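Local coordinates for protein diaminopimelate decarboxylase (Psychromonas ingrahamii, PDB 4XG1) that probably catalyses the pyridoxal 5'-phosphate-dependent decarboxylation of meso-2,6-diaminopimelate to L-lysine, working as a homodimer, at residues P29-S34 with C388-I393; G78-S83 with K99-G104; H234-G239 with I272-R277; F301-A306 with D342-I347; D305-D310 with T350-G355. All coordinates share one frame; numbering follows the deposited sequence.

Interaction 1. Residues P29-S34 with C388-I393; sequences PAYIYS and CRAAEI
A30, Y31 and I32 pair in parallel register with A391, E392 and I393, the axes of strand segments 30-34 and 391-393 approaching to 4.7 Å at 17°. Y31 spends both backbone polar groups here: its N donates to A391 O (2.9 Å) and its O accepts from I393 N (2.9 Å). Y33 N then meets I393 O at 2.7 Å. This is the beta domain of a fold-type III pyridoxal enzyme, whose mixed sheet takes in a strand from before the barrel; 30-34 lies between 391-396 and the antiparallel 284-294. On the face carrying Y31 and E392, Y31 CB rests against E392 CG (3.7 Å), while ring atom CD2 lies 4.2 Å from A390 CB and the OH reaches onward to D310 O. E392 CG is anti to the carbonyl carbon (chi1 -71°), and the extended chain beyond it brings OE2 in plane to the edge of the Y33 ring. There Y33 OH donates to E392 OE2 at 2.7 Å, with ring and carboxylate planes 77° apart; S378 adds weak bonds to both partners. On the face bearing I32 and I393 the contact is aliphatic, I32 CG1 lying 4.4 Å from I393 CB, next to helix 19-26.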
# COMPACT_ATOMS: atom_id res chain seq x y z
N PRO B 29 8.30 -5.74 13.88
CA PRO B 29 7.71 -4.43 14.07
C PRO B 29 6.38 -4.51 14.73
O PRO B 29 5.71 -5.56 14.67
CB PRO B 29 7.50 -3.91 12.65
CG PRO B 29 7.50 -5.13 11.81
CD PRO B 29 8.50 -6.03 12.45
N ALA B 30 6.02 -3.42 15.39
CA ALA B 30 4.77 -3.41 16.14
C ALA B 30 4.18 -2.02 16.20
O ALA B 30 4.87 -1.05 16.49
CB ALA B 30 5.00 -3.91 17.54
N TYR B 31 2.90 -1.93 15.90
CA TYR B 31 2.17 -0.68 16.10
C TYR B 31 1.67 -0.69 17.51
O TYR B 31 1.16 -1.71 17.98
CB TYR B 31 0.97 -0.59 15.16
CG TYR B 31 1.31 -0.04 13.79
CD1 TYR B 31 1.45 1.34 13.59
CD2 TYR B 31 1.43 -0.88 12.67
CE1 TYR B 31 1.75 1.85 12.36
CE2 TYR B 31 1.71 -0.36 11.43
CZ TYR B 31 1.88 1.00 11.28
OH TYR B 31 2.13 1.56 10.03
N ILE B 32 1.79 0.47 18.17
CA ILE B 32 1.31 0.60 19.54
C ILE B 32 0.42 1.79 19.68
O ILE B 32 0.80 2.90 19.27
CB ILE B 32 2.49 0.73 20.51
CG1 ILE B 32 3.31 -0.55 20.50
CG2 ILE B 32 2.00 0.96 21.94
CD1 ILE B 32 4.59 -0.48 21.30
N TYR B 33 -0.75 1.58 20.25
CA TYR B 33 -1.76 2.63 20.34
C TYR B 33 -2.11 2.95 21.80
O TYR B 33 -2.17 2.05 22.64
CB TYR B 33 -3.04 2.21 19.63
CG TYR B 33 -2.86 1.81 18.17
CD1 TYR B 33 -2.32 2.67 17.24
CD2 TYR B 33 -3.26 0.54 17.73
CE1 TYR B 33 -2.16 2.29 15.93
CE2 TYR B 33 -3.09 0.15 16.42
CZ TYR B 33 -2.55 1.03 15.52
OH TYR B 33 -2.40 0.65 14.20
N SER B 34 -2.30 4.24 22.08
CA SER B 34 -2.76 4.75 23.38
C SER B 34 -4.25 4.86 23.44
O SER B 34 -4.83 5.65 22.75
CB SER B 34 -2.18 6.13 23.66
OG SER B 34 -2.93 6.79 24.68
N CYS B 388 5.11 -10.38 6.69
CA CYS B 388 3.89 -10.47 7.48
C CYS B 388 3.54 -9.11 8.07
O CYS B 388 4.40 -8.41 8.53
CB CYS B 388 4.09 -11.45 8.62
SG CYS B 388 4.24 -13.12 8.00
N ARG B 389 2.27 -8.79 8.08
CA ARG B 389 1.84 -7.57 8.68
C ARG B 389 2.09 -7.57 10.19
O ARG B 389 1.95 -8.61 10.86
CB ARG B 389 0.37 -7.21 8.37
CG ARG B 389 0.28 -6.48 7.05
CD ARG B 389 -1.09 -5.94 6.72
NE ARG B 389 -1.94 -6.96 6.10
CZ ARG B 389 -2.83 -6.75 5.15
NH1 ARG B 389 -3.49 -7.78 4.72
NH2 ARG B 389 -3.03 -5.56 4.60
N ALA B 390 2.41 -6.39 10.68
CA ALA B 390 2.79 -6.15 12.03
C ALA B 390 1.68 -6.41 13.01
O ALA B 390 0.50 -6.39 12.68
CB ALA B 390 3.21 -4.69 12.18
N ALA B 391 2.08 -6.68 14.23
CA ALA B 391 1.15 -6.79 15.33
C ALA B 391 0.73 -5.41 15.70
O ALA B 391 1.49 -4.49 15.54
CB ALA B 391 1.80 -7.49 16.52
N GLU B 392 -0.48 -5.28 16.20
CA GLU B 392 -0.97 -4.02 16.69
C GLU B 392 -1.43 -4.24 18.12
O GLU B 392 -2.16 -5.18 18.41
CB GLU B 392 -2.12 -3.51 15.84
CG GLU B 392 -1.72 -3.05 14.47
CD GLU B 392 -2.89 -2.81 13.57
OE1 GLU B 392 -3.14 -3.64 12.69
OE2 GLU B 392 -3.59 -1.78 13.72
N ILE B 393 -1.02 -3.31 18.99
CA ILE B 393 -1.20 -3.40 20.42
C ILE B 393 -1.84 -2.17 20.97
O ILE B 393 -1.44 -1.05 20.66
CB ILE B 393 0.15 -3.52 21.09
CG1 ILE B 393 0.84 -4.77 20.61
CG2 ILE B 393 0.01 -3.62 22.62
CD1 ILE B 393 2.30 -4.80 20.98

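Interaction 2. Residues G78-S83 with K99-G104; sequences GFDIVS and KIVFSG. With LLP ((2S)-2-amino-6-[[3-hydroxy-2-methyl-5-(phosphonooxymethyl)pyridin-4-yl]methylideneamino]hexanoic acid), chain T.
F79, D80 and I81 lie beside I100, V101 and F102 as neighbouring parallel strands of the TIM barrel, joined through helix 84-92 in a beta-alpha-beta crossover. The backbone bonds alternate between the strands: F79 N to K99 O, V101 N to F79 O, I81 N to V101 O, and S103 N to I81 O at 2.8 Å. Apolar packing belongs to the face turned to the helices. I81 CG1 sits in the crowded position between backbone N and carbonyl carbon (chi1 70°), which places it 3.6 Å from F102 CD1, and extended chi2 puts CD1 over the ring. That methyl makes a CH-pi contact, I81 CD1 lying 4.2 Å from the F102 centroid and 24° off its normal, and also meets I100 CG2 at 3.7 Å. K107 adds a cation-pi contact to that ring, and V82 O approaches its edge in plane. Polar contacts gather on the other face, inside the barrel. With D80 CG anti to the backbone N (chi1 175°), the carboxylate lies beside V101, whose CG2 is 3.5 Å from D80 OD1. S103 OG donates to D80 OD1 at a doubtfully short 2.5 Å, while D80 OD2 stands 3.2 Å from LLP pyridine N1.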
# COMPACT_ATOMS: atom_id res chain seq x y z
N GLY B 78 -20.32 8.24 15.97
CA GLY B 78 -20.74 7.81 14.64
C GLY B 78 -19.47 7.47 13.85
O GLY B 78 -18.35 7.60 14.35
N PHE B 79 -19.68 7.02 12.61
CA PHE B 79 -18.61 6.55 11.76
C PHE B 79 -18.83 6.98 10.35
O PHE B 79 -19.95 6.95 9.85
CB PHE B 79 -18.53 5.05 11.83
CG PHE B 79 -18.18 4.55 13.20
CD1 PHE B 79 -16.85 4.47 13.60
CD2 PHE B 79 -19.18 4.20 14.11
CE1 PHE B 79 -16.52 4.06 14.88
CE2 PHE B 79 -18.87 3.80 15.39
CZ PHE B 79 -17.54 3.72 15.78
N ASP B 80 -17.75 7.39 9.70
CA ASP B 80 -17.76 7.67 8.27
C ASP B 80 -17.02 6.51 7.59
O ASP B 80 -15.90 6.21 7.96
CB ASP B 80 -17.07 9.01 8.03
CG ASP B 80 -16.92 9.35 6.57
OD1 ASP B 80 -17.83 9.02 5.77
OD2 ASP B 80 -15.86 9.96 6.23
N ILE B 81 -17.67 5.88 6.63
CA ILE B 81 -17.15 4.70 6.01
C ILE B 81 -17.07 4.92 4.53
O ILE B 81 -17.76 5.79 3.99
CB ILE B 81 -18.05 3.46 6.24
CG1 ILE B 81 -19.36 3.56 5.47
CG2 ILE B 81 -18.28 3.22 7.72
CD1 ILE B 81 -20.23 2.33 5.60
N VAL B 82 -16.24 4.12 3.86
CA VAL B 82 -16.10 4.18 2.41
C VAL B 82 -16.26 2.87 1.69
O VAL B 82 -16.06 2.81 0.47
CB VAL B 82 -14.73 4.79 1.99
CG1 VAL B 82 -14.64 6.22 2.52
CG2 VAL B 82 -13.58 3.95 2.53
N SER B 83 -16.66 1.82 2.39
CA SER B 83 -16.83 0.52 1.74
C SER B 83 -17.68 -0.37 2.59
O SER B 83 -17.86 -0.10 3.77
CB SER B 83 -15.47 -0.17 1.52
OG SER B 83 -14.88 -0.54 2.75
N LYS B 99 -25.72 5.70 12.99
CA LYS B 99 -24.79 6.81 13.07
C LYS B 99 -23.67 6.70 12.05
O LYS B 99 -22.57 7.25 12.25
CB LYS B 99 -24.21 6.89 14.44
CG LYS B 99 -25.26 7.06 15.51
CD LYS B 99 -24.62 7.47 16.83
CE LYS B 99 -25.59 7.33 17.96
NZ LYS B 99 -24.90 7.69 19.22
N ILE B 100 -23.96 6.03 10.96
CA ILE B 100 -22.96 5.80 9.93
C ILE B 100 -23.32 6.61 8.71
O ILE B 100 -24.42 6.45 8.16
CB ILE B 100 -22.92 4.33 9.49
CG1 ILE B 100 -22.19 3.51 10.55
CG2 ILE B 100 -22.18 4.17 8.16
CD1 ILE B 100 -22.11 2.04 10.22
N VAL B 101 -22.37 7.41 8.24
CA VAL B 101 -22.49 7.96 6.89
C VAL B 101 -21.47 7.30 5.98
O VAL B 101 -20.40 6.92 6.41
CB VAL B 101 -22.39 9.50 6.88
CG1 VAL B 101 -23.28 10.07 7.99
CG2 VAL B 101 -20.97 9.98 7.09
N PHE B 102 -21.86 7.10 4.74
CA PHE B 102 -21.09 6.39 3.74
C PHE B 102 -20.63 7.32 2.60
O PHE B 102 -21.40 7.67 1.76
CB PHE B 102 -21.99 5.28 3.23
CG PHE B 102 -21.36 4.27 2.33
CD1 PHE B 102 -20.03 4.23 2.04
CD2 PHE B 102 -22.16 3.33 1.80
CE1 PHE B 102 -19.53 3.28 1.22
CE2 PHE B 102 -21.67 2.39 0.96
CZ PHE B 102 -20.32 2.36 0.67
N SER B 103 -19.35 7.67 2.60
CA SER B 103 -18.67 8.44 1.53
C SER B 103 -18.08 7.51 0.46
O SER B 103 -18.05 6.30 0.62
CB SER B 103 -17.55 9.29 2.13
OG SER B 103 -17.90 9.84 3.41
N GLY B 104 -17.67 8.07 -0.67
CA GLY B 104 -16.99 7.28 -1.70
C GLY B 104 -17.50 7.47 -3.12
O GLY B 104 -18.69 7.45 -3.35
N1 LLP T . -14.02 12.24 4.94
C2 LLP T . -13.75 11.96 3.66
C2' LLP T . -14.87 11.96 2.66
C3 LLP T . -12.36 11.63 3.30
O3 LLP T . -12.03 11.37 2.02
C4 LLP T . -11.32 11.65 4.34
C4' LLP T . -9.88 11.37 4.07
C5 LLP T . -11.74 11.98 5.72
C6 LLP T . -13.09 12.24 5.94
C5' LLP T . -10.79 12.02 6.88
OP4 LLP T . -9.78 12.94 6.72
P LLP T . -8.67 13.24 7.84
OP1 LLP T . -8.19 11.86 8.25
OP2 LLP T . -7.64 14.21 7.21
OP3 LLP T . -9.32 14.11 8.93
N LLP T . -3.46 8.39 3.00
CA LLP T . -3.33 9.88 3.27
CB LLP T . -4.59 10.44 3.92
CG LLP T . -5.60 11.08 2.99
CD LLP T . -7.01 10.59 3.24
CE LLP T . -8.01 11.42 2.43
NZ LLP T . -9.45 11.23 2.69
C LLP T . -2.20 10.10 4.24
O LLP T . -1.62 9.16 4.77
OXT LLP T . -1.82 11.21 4.57

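Interaction 3. Residues H234-G239 with I272-R277; sequences HLDLGG and IFEPGR. With LLP ((2S)-2-amino-6-[[3-hydroxy-2-methyl-5-(phosphonooxymethyl)pyridin-4-yl]methylideneamino]hexanoic acid), chain T.
H234 to G239 press closely against I272 to P275; the chains part only at G276 and R277, which turn to LLP, R277 also bonding S203 and Y245. In the tight part, I272 bridges to D236 in parallel fashion: I272 N donates to L235 O (2.8 Å) and I272 O accepts from L237 N (2.8 Å). On the face of the sheet that carries D236, I272 CD1 lies over one face of the H234 ring, 3.8 Å from its centroid, a CH-pi contact displaced toward the ring's rim. The strands are joined by helix 253-262 in a beta-alpha-beta unit of the TIM barrel, and that helix packs on L237 and F273. D236 OD1 accepts from G238 N, an Asx turn that starts the loop, and E274 N then meets G238 O at 2.9 Å from 65° above the carbonyl plane. On the looser side the backbone turns to the ligand. G276, the N-cap of helix 277-280, gives its N to OP3 of LLP; R277 N reaches OP1 at 2.7 Å, and R277 NH1 holds the carboxylate oxygen OXT at 3.1 Å. Within the tight part D236 OD2 and E274 OE2 come within 2.7 Å, their carboxylate planes 85° apart. E274 OE1 stands 2.9 Å from N1 of LLP, consistent with a glutamate that favours a protonated pyridine ring, as in related fold-type III decarboxylases.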
# COMPACT_ATOMS: atom_id res chain seq x y z
N HIS B 234 -29.13 18.11 8.00
CA HIS B 234 -27.74 18.19 8.50
C HIS B 234 -26.73 18.67 7.45
O HIS B 234 -26.97 18.58 6.24
CB HIS B 234 -27.28 16.84 9.08
CG HIS B 234 -27.17 15.75 8.06
ND1 HIS B 234 -26.07 15.59 7.24
CD2 HIS B 234 -28.04 14.76 7.71
CE1 HIS B 234 -26.27 14.58 6.42
NE2 HIS B 234 -27.46 14.05 6.69
N LEU B 235 -25.63 19.19 7.97
CA LEU B 235 -24.51 19.64 7.18
C LEU B 235 -23.25 18.92 7.64
O LEU B 235 -22.85 19.04 8.81
CB LEU B 235 -24.30 21.13 7.38
CG LEU B 235 -23.07 21.72 6.68
CD1 LEU B 235 -23.25 21.71 5.17
CD2 LEU B 235 -22.84 23.12 7.19
N ASP B 236 -22.65 18.18 6.71
CA ASP B 236 -21.46 17.37 6.99
C ASP B 236 -20.22 18.10 6.45
O ASP B 236 -20.07 18.32 5.25
CB ASP B 236 -21.64 16.00 6.32
CG ASP B 236 -20.53 15.00 6.67
OD1 ASP B 236 -19.36 15.39 6.88
OD2 ASP B 236 -20.81 13.80 6.64
N LEU B 237 -19.34 18.48 7.34
CA LEU B 237 -18.15 19.23 6.98
C LEU B 237 -16.86 18.42 6.76
O LEU B 237 -15.77 18.98 6.66
CB LEU B 237 -17.90 20.27 8.07
CG LEU B 237 -19.02 21.29 8.14
CD1 LEU B 237 -18.82 22.21 9.34
CD2 LEU B 237 -19.09 22.10 6.84
N GLY B 238 -16.99 17.11 6.65
CA GLY B 238 -15.88 16.23 6.36
C GLY B 238 -14.85 16.27 7.45
O GLY B 238 -15.15 16.63 8.60
N GLY B 239 -13.64 15.83 7.11
CA GLY B 239 -12.50 15.86 8.01
C GLY B 239 -11.51 16.86 7.45
O GLY B 239 -11.93 17.85 6.84
N ILE B 272 -22.35 17.52 11.14
CA ILE B 272 -21.62 16.28 11.13
C ILE B 272 -20.17 16.54 10.77
O ILE B 272 -19.87 17.26 9.83
CB ILE B 272 -22.26 15.26 10.18
CG1 ILE B 272 -23.60 14.81 10.77
CG2 ILE B 272 -21.35 14.04 10.01
CD1 ILE B 272 -24.44 13.97 9.84
N PHE B 273 -19.28 15.96 11.55
CA PHE B 273 -17.83 16.00 11.31
C PHE B 273 -17.24 14.61 11.13
O PHE B 273 -17.63 13.65 11.79
CB PHE B 273 -17.12 16.63 12.50
CG PHE B 273 -17.64 17.96 12.85
CD1 PHE B 273 -18.75 18.09 13.68
CD2 PHE B 273 -17.02 19.10 12.37
CE1 PHE B 273 -19.23 19.34 14.01
CE2 PHE B 273 -17.50 20.35 12.71
CZ PHE B 273 -18.61 20.46 13.52
N GLU B 274 -16.24 14.52 10.25
CA GLU B 274 -15.65 13.25 9.85
C GLU B 274 -14.16 13.20 10.08
O GLU B 274 -13.42 12.86 9.20
CB GLU B 274 -15.94 13.01 8.38
CG GLU B 274 -17.40 12.90 8.00
CD GLU B 274 -17.59 12.76 6.50
OE1 GLU B 274 -16.65 13.07 5.73
OE2 GLU B 274 -18.66 12.32 6.06
N PRO B 275 -13.70 13.58 11.27
CA PRO B 275 -12.26 13.58 11.43
C PRO B 275 -11.64 12.16 11.45
O PRO B 275 -12.21 11.24 12.02
CB PRO B 275 -12.07 14.26 12.79
CG PRO B 275 -13.29 13.88 13.54
CD PRO B 275 -14.37 13.93 12.53
N GLY B 276 -10.42 12.03 10.92
CA GLY B 276 -9.64 10.79 11.03
C GLY B 276 -8.28 11.02 11.64
O GLY B 276 -8.04 10.70 12.82
N ARG B 277 -7.41 11.63 10.85
CA ARG B 277 -6.06 11.96 11.29
C ARG B 277 -5.99 12.66 12.65
O ARG B 277 -5.19 12.30 13.49
CB ARG B 277 -5.38 12.82 10.23
CG ARG B 277 -3.91 13.06 10.46
CD ARG B 277 -3.30 14.08 9.50
NE ARG B 277 -3.78 14.02 8.14
CZ ARG B 277 -3.26 13.30 7.15
NH1 ARG B 277 -2.23 12.50 7.31
NH2 ARG B 277 -3.85 13.36 5.96
N1 LLP T . -14.02 12.24 4.94
C2 LLP T . -13.75 11.96 3.66
C2' LLP T . -14.87 11.96 2.66
C3 LLP T . -12.36 11.63 3.30
O3 LLP T . -12.03 11.37 2.02
C4 LLP T . -11.32 11.65 4.34
C4' LLP T . -9.88 11.37 4.07
C5 LLP T . -11.74 11.98 5.72
C6 LLP T . -13.09 12.24 5.94
C5' LLP T . -10.79 12.02 6.88
OP4 LLP T . -9.78 12.94 6.72
P LLP T . -8.67 13.24 7.84
OP1 LLP T . -8.19 11.86 8.25
OP2 LLP T . -7.64 14.21 7.21
OP3 LLP T . -9.32 14.11 8.93
N LLP T . -3.46 8.39 3.00
CA LLP T . -3.33 9.88 3.27
CB LLP T . -4.59 10.44 3.92
CG LLP T . -5.60 11.08 2.99
CD LLP T . -7.01 10.59 3.24
CE LLP T . -8.01 11.42 2.43
NZ LLP T . -9.45 11.23 2.69
C LLP T . -2.20 10.10 4.24
O LLP T . -1.62 9.16 4.77
OXT LLP T . -1.82 11.21 4.57

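Interaction 4. Residues F301-A306 with D342-I347; sequences FAIVDA and DIVGPI
F301, A302 and I303 pair in parallel with D342, I343 and V344, the axes of segments 301-304 and 342-344 being 4.9 Å and 22° apart. Three backbone bonds join them: A302 N to D342 O, V344 N to A302 O, and V304 N to V344 O, the last at 2.8 Å. Apolar contacts occupy both faces. On one, the F301 ring lies alongside D342, its CE1 3.7 Å from D342 CB, and F301 CD1 meets V344 CG1 at 4.0 Å. On the other, chi2 of I343 (-54°) folds CD1 back to 3.7 Å from A302 CB, while I343 CG2 reaches V304 CG1 at 4.0 Å. Past the strands carbon-to-carbonyl contacts continue the approach: V304 O lies 3.2 Å from P346 CD, and A306 O faces G345 CA. K171 of the second subunit hydrogen-bonds G345 O, and V105 of that subunit packs on I303. Within the mixed sheet of the beta domain, antiparallel strand 284-294 borders 300-304 and antiparallel 353-361 borders 338-344.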
# COMPACT_ATOMS: atom_id res chain seq x y z
N PHE B 301 23.43 4.42 6.85
CA PHE B 301 22.14 3.76 6.95
C PHE B 301 21.92 2.98 8.22
O PHE B 301 22.69 2.11 8.54
CB PHE B 301 22.00 2.84 5.77
CG PHE B 301 21.91 3.57 4.48
CD1 PHE B 301 20.73 4.18 4.12
CD2 PHE B 301 23.00 3.67 3.66
CE1 PHE B 301 20.63 4.87 2.93
CE2 PHE B 301 22.91 4.34 2.45
CZ PHE B 301 21.72 4.95 2.09
N ALA B 302 20.83 3.28 8.91
CA ALA B 302 20.28 2.36 9.88
C ALA B 302 19.24 1.47 9.17
O ALA B 302 18.22 1.96 8.70
CB ALA B 302 19.63 3.09 11.04
N ILE B 303 19.52 0.19 9.09
CA ILE B 303 18.62 -0.77 8.52
C ILE B 303 17.78 -1.36 9.64
O ILE B 303 18.30 -2.04 10.50
CB ILE B 303 19.43 -1.85 7.81
CG1 ILE B 303 20.24 -1.17 6.72
CG2 ILE B 303 18.52 -2.91 7.21
CD1 ILE B 303 21.18 -2.08 6.02
N VAL B 304 16.47 -1.10 9.60
CA VAL B 304 15.54 -1.53 10.63
C VAL B 304 14.60 -2.64 10.12
O VAL B 304 14.60 -2.95 8.94
CB VAL B 304 14.70 -0.33 11.12
CG1 VAL B 304 15.60 0.66 11.85
CG2 VAL B 304 13.96 0.36 9.95
N ASP B 305 13.79 -3.22 11.00
CA ASP B 305 12.98 -4.34 10.60
C ASP B 305 11.55 -3.93 10.18
O ASP B 305 10.74 -4.80 9.85
CB ASP B 305 12.96 -5.44 11.69
CG ASP B 305 12.33 -5.01 12.96
OD1 ASP B 305 11.90 -3.84 13.08
OD2 ASP B 305 12.16 -5.85 13.88
N ALA B 306 11.24 -2.63 10.21
CA ALA B 306 10.01 -2.11 9.60
C ALA B 306 10.33 -1.54 8.22
O ALA B 306 11.45 -1.09 7.99
CB ALA B 306 9.39 -1.05 10.47
N ASP B 342 20.01 7.74 7.27
CA ASP B 342 18.74 7.41 6.66
C ASP B 342 18.26 6.14 7.34
O ASP B 342 19.01 5.15 7.46
CB ASP B 342 18.91 7.19 5.19
CG ASP B 342 18.96 8.48 4.43
OD1 ASP B 342 19.05 9.57 5.07
OD2 ASP B 342 18.91 8.42 3.17
N ILE B 343 17.03 6.17 7.80
CA ILE B 343 16.38 5.00 8.41
C ILE B 343 15.64 4.24 7.34
O ILE B 343 14.67 4.74 6.78
CB ILE B 343 15.38 5.42 9.48
CG1 ILE B 343 16.03 6.47 10.39
CG2 ILE B 343 14.90 4.22 10.27
CD1 ILE B 343 17.34 6.02 10.98
N VAL B 344 16.08 3.03 7.06
CA VAL B 344 15.53 2.26 5.95
C VAL B 344 15.24 0.80 6.34
O VAL B 344 15.81 0.27 7.28
CB VAL B 344 16.48 2.30 4.74
CG1 VAL B 344 16.75 3.72 4.28
CG2 VAL B 344 17.80 1.60 5.07
N GLY B 345 14.37 0.15 5.57
CA GLY B 345 13.90 -1.16 5.94
C GLY B 345 14.54 -2.21 5.08
O GLY B 345 15.33 -1.89 4.22
N PRO B 346 14.13 -3.48 5.26
CA PRO B 346 14.66 -4.58 4.48
C PRO B 346 14.14 -4.72 3.06
O PRO B 346 14.60 -5.60 2.33
CB PRO B 346 14.23 -5.80 5.27
CG PRO B 346 13.81 -5.27 6.61
CD PRO B 346 13.20 -3.96 6.28
N ILE B 347 13.19 -3.89 2.62
CA ILE B 347 12.58 -4.10 1.28
C ILE B 347 13.52 -3.67 0.18
O ILE B 347 14.28 -2.75 0.34
CB ILE B 347 11.20 -3.45 1.20
CG1 ILE B 347 10.22 -4.33 1.99
CG2 ILE B 347 10.75 -3.23 -0.25
CD1 ILE B 347 8.84 -3.74 2.13

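Interaction 5. Residues D305-D310 with T350-G355; sequences DAAMND and TGDFLG
M308 N donates to D352 OD1 at 2.8 Å, arriving 42° out of the carboxylate plane. The bond joins the loop after strand 300-304 to the start of strand 353-361 in the beta domain, where D352 centres an inverse gamma turn and L354 with G355 forms a classic beta bulge opposite I343. D352 CG is anti to its backbone N (chi1 171°), which swings the acid across to the loop, OD1 also lying 3.3 Å from A307 CB. M308 crosses D352 obliquely: its CG occupies the position between backbone N and carbonyl carbon (chi1 71°), and SD rests 3.9 Å from D352 CB. L354 spreads its two methyls over the loop, CD1 at 4.1 Å from A306 CB and CD2 at 4.1 Å from A307 O. A second shell fixes the acid, since D352 OD2 accepts from I347 N and forms a salt bridge with K171 of the second subunit. The M308 side chain also lies about 4 Å from that of E349, a predicted substrate-binding residue. The loop is held in shape by D310, itself salt-bridged to R387: D310 N bonds A307 O, and D310 OD2 takes A307 N on its anti lone pair at 2.9 Å.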
# COMPACT_ATOMS: atom_id res chain seq x y z
N ASP B 305 13.79 -3.22 11.00
CA ASP B 305 12.98 -4.34 10.60
C ASP B 305 11.55 -3.93 10.18
O ASP B 305 10.74 -4.80 9.85
CB ASP B 305 12.96 -5.44 11.69
CG ASP B 305 12.33 -5.01 12.96
OD1 ASP B 305 11.90 -3.84 13.08
OD2 ASP B 305 12.16 -5.85 13.88
N ALA B 306 11.24 -2.63 10.21
CA ALA B 306 10.01 -2.11 9.60
C ALA B 306 10.33 -1.54 8.22
O ALA B 306 11.45 -1.09 7.99
CB ALA B 306 9.39 -1.05 10.47
N ALA B 307 9.34 -1.52 7.34
CA ALA B 307 9.53 -1.06 5.98
C ALA B 307 8.28 -0.40 5.41
O ALA B 307 7.29 -0.21 6.11
CB ALA B 307 9.94 -2.24 5.12
N MET B 308 8.33 -0.07 4.13
CA MET B 308 7.24 0.60 3.45
C MET B 308 5.97 -0.22 3.43
O MET B 308 4.88 0.35 3.32
CB MET B 308 7.66 1.03 2.03
CG MET B 308 7.81 -0.15 1.10
SD MET B 308 8.46 0.30 -0.52
CE MET B 308 6.93 0.82 -1.25
N ASN B 309 6.07 -1.54 3.53
CA ASN B 309 4.84 -2.34 3.66
C ASN B 309 4.19 -2.21 5.03
O ASN B 309 3.00 -2.49 5.17
CB ASN B 309 5.08 -3.81 3.41
CG ASN B 309 5.78 -4.46 4.58
OD1 ASN B 309 6.93 -4.08 4.90
ND2 ASN B 309 5.11 -5.38 5.25
N ASP B 310 4.95 -1.79 6.03
CA ASP B 310 4.37 -1.52 7.36
C ASP B 310 3.86 -0.08 7.43
O ASP B 310 2.78 0.18 7.98
CB ASP B 310 5.43 -1.74 8.38
CG ASP B 310 5.98 -3.13 8.36
OD1 ASP B 310 5.21 -4.08 8.70
OD2 ASP B 310 7.19 -3.28 8.15
N THR B 350 14.84 1.35 -3.39
CA THR B 350 15.36 2.57 -2.79
C THR B 350 14.23 3.38 -2.16
O THR B 350 14.47 4.10 -1.20
CB THR B 350 16.06 3.45 -3.82
OG1 THR B 350 15.16 3.71 -4.90
CG2 THR B 350 17.30 2.75 -4.39
N GLY B 351 13.02 3.25 -2.69
CA GLY B 351 11.85 3.86 -2.10
C GLY B 351 11.52 3.36 -0.70
O GLY B 351 10.75 4.01 0.04
N ASP B 352 12.06 2.22 -0.31
CA ASP B 352 11.75 1.72 1.03
C ASP B 352 12.57 2.43 2.08
O ASP B 352 13.63 1.94 2.46
CB ASP B 352 11.92 0.21 1.18
CG ASP B 352 11.81 -0.24 2.62
OD1 ASP B 352 10.96 0.32 3.35
OD2 ASP B 352 12.60 -1.11 3.05
N PHE B 353 12.04 3.53 2.58
CA PHE B 353 12.65 4.23 3.71
C PHE B 353 11.57 4.70 4.68
O PHE B 353 10.40 4.82 4.34
CB PHE B 353 13.46 5.42 3.22
CG PHE B 353 12.64 6.53 2.62
CD1 PHE B 353 12.34 6.54 1.27
CD2 PHE B 353 12.16 7.57 3.42
CE1 PHE B 353 11.55 7.58 0.72
CE2 PHE B 353 11.37 8.60 2.87
CZ PHE B 353 11.08 8.60 1.52
N LEU B 354 11.98 4.97 5.91
CA LEU B 354 11.10 5.50 6.92
C LEU B 354 11.40 6.95 7.26
O LEU B 354 10.50 7.70 7.69
CB LEU B 354 11.19 4.67 8.16
CG LEU B 354 10.81 3.22 7.93
CD1 LEU B 354 11.05 2.52 9.22
CD2 LEU B 354 9.35 3.04 7.51
N GLY B 355 12.65 7.35 7.07
CA GLY B 355 13.03 8.73 7.32
C GLY B 355 14.42 9.00 6.79
O GLY B 355 15.24 8.09 6.75

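Interactions 2 and 3 belong to the TIM barrel and the other three to the mixed sheet of the beta domain. All are largely buried, yet their interiors differ: the barrel pairs aim acids at one LLP and meet where D80 OD2 lies 3.3 Å from E274 OE1, while interaction 4 is mostly apolar. Interactions 4 and 5 share D305 and A306 and join through I343, hydrogen-bonded to L354 and G355. Interaction 1 encloses the others along the chain and touches 4 and 5 where P29 packs on D305 and A306, and 5 also where Y31 OH bonds D310 O. Interactions 1 (through R389), 2, 4 and 5 border the second subunit, whereas interaction 3 touches no other chain.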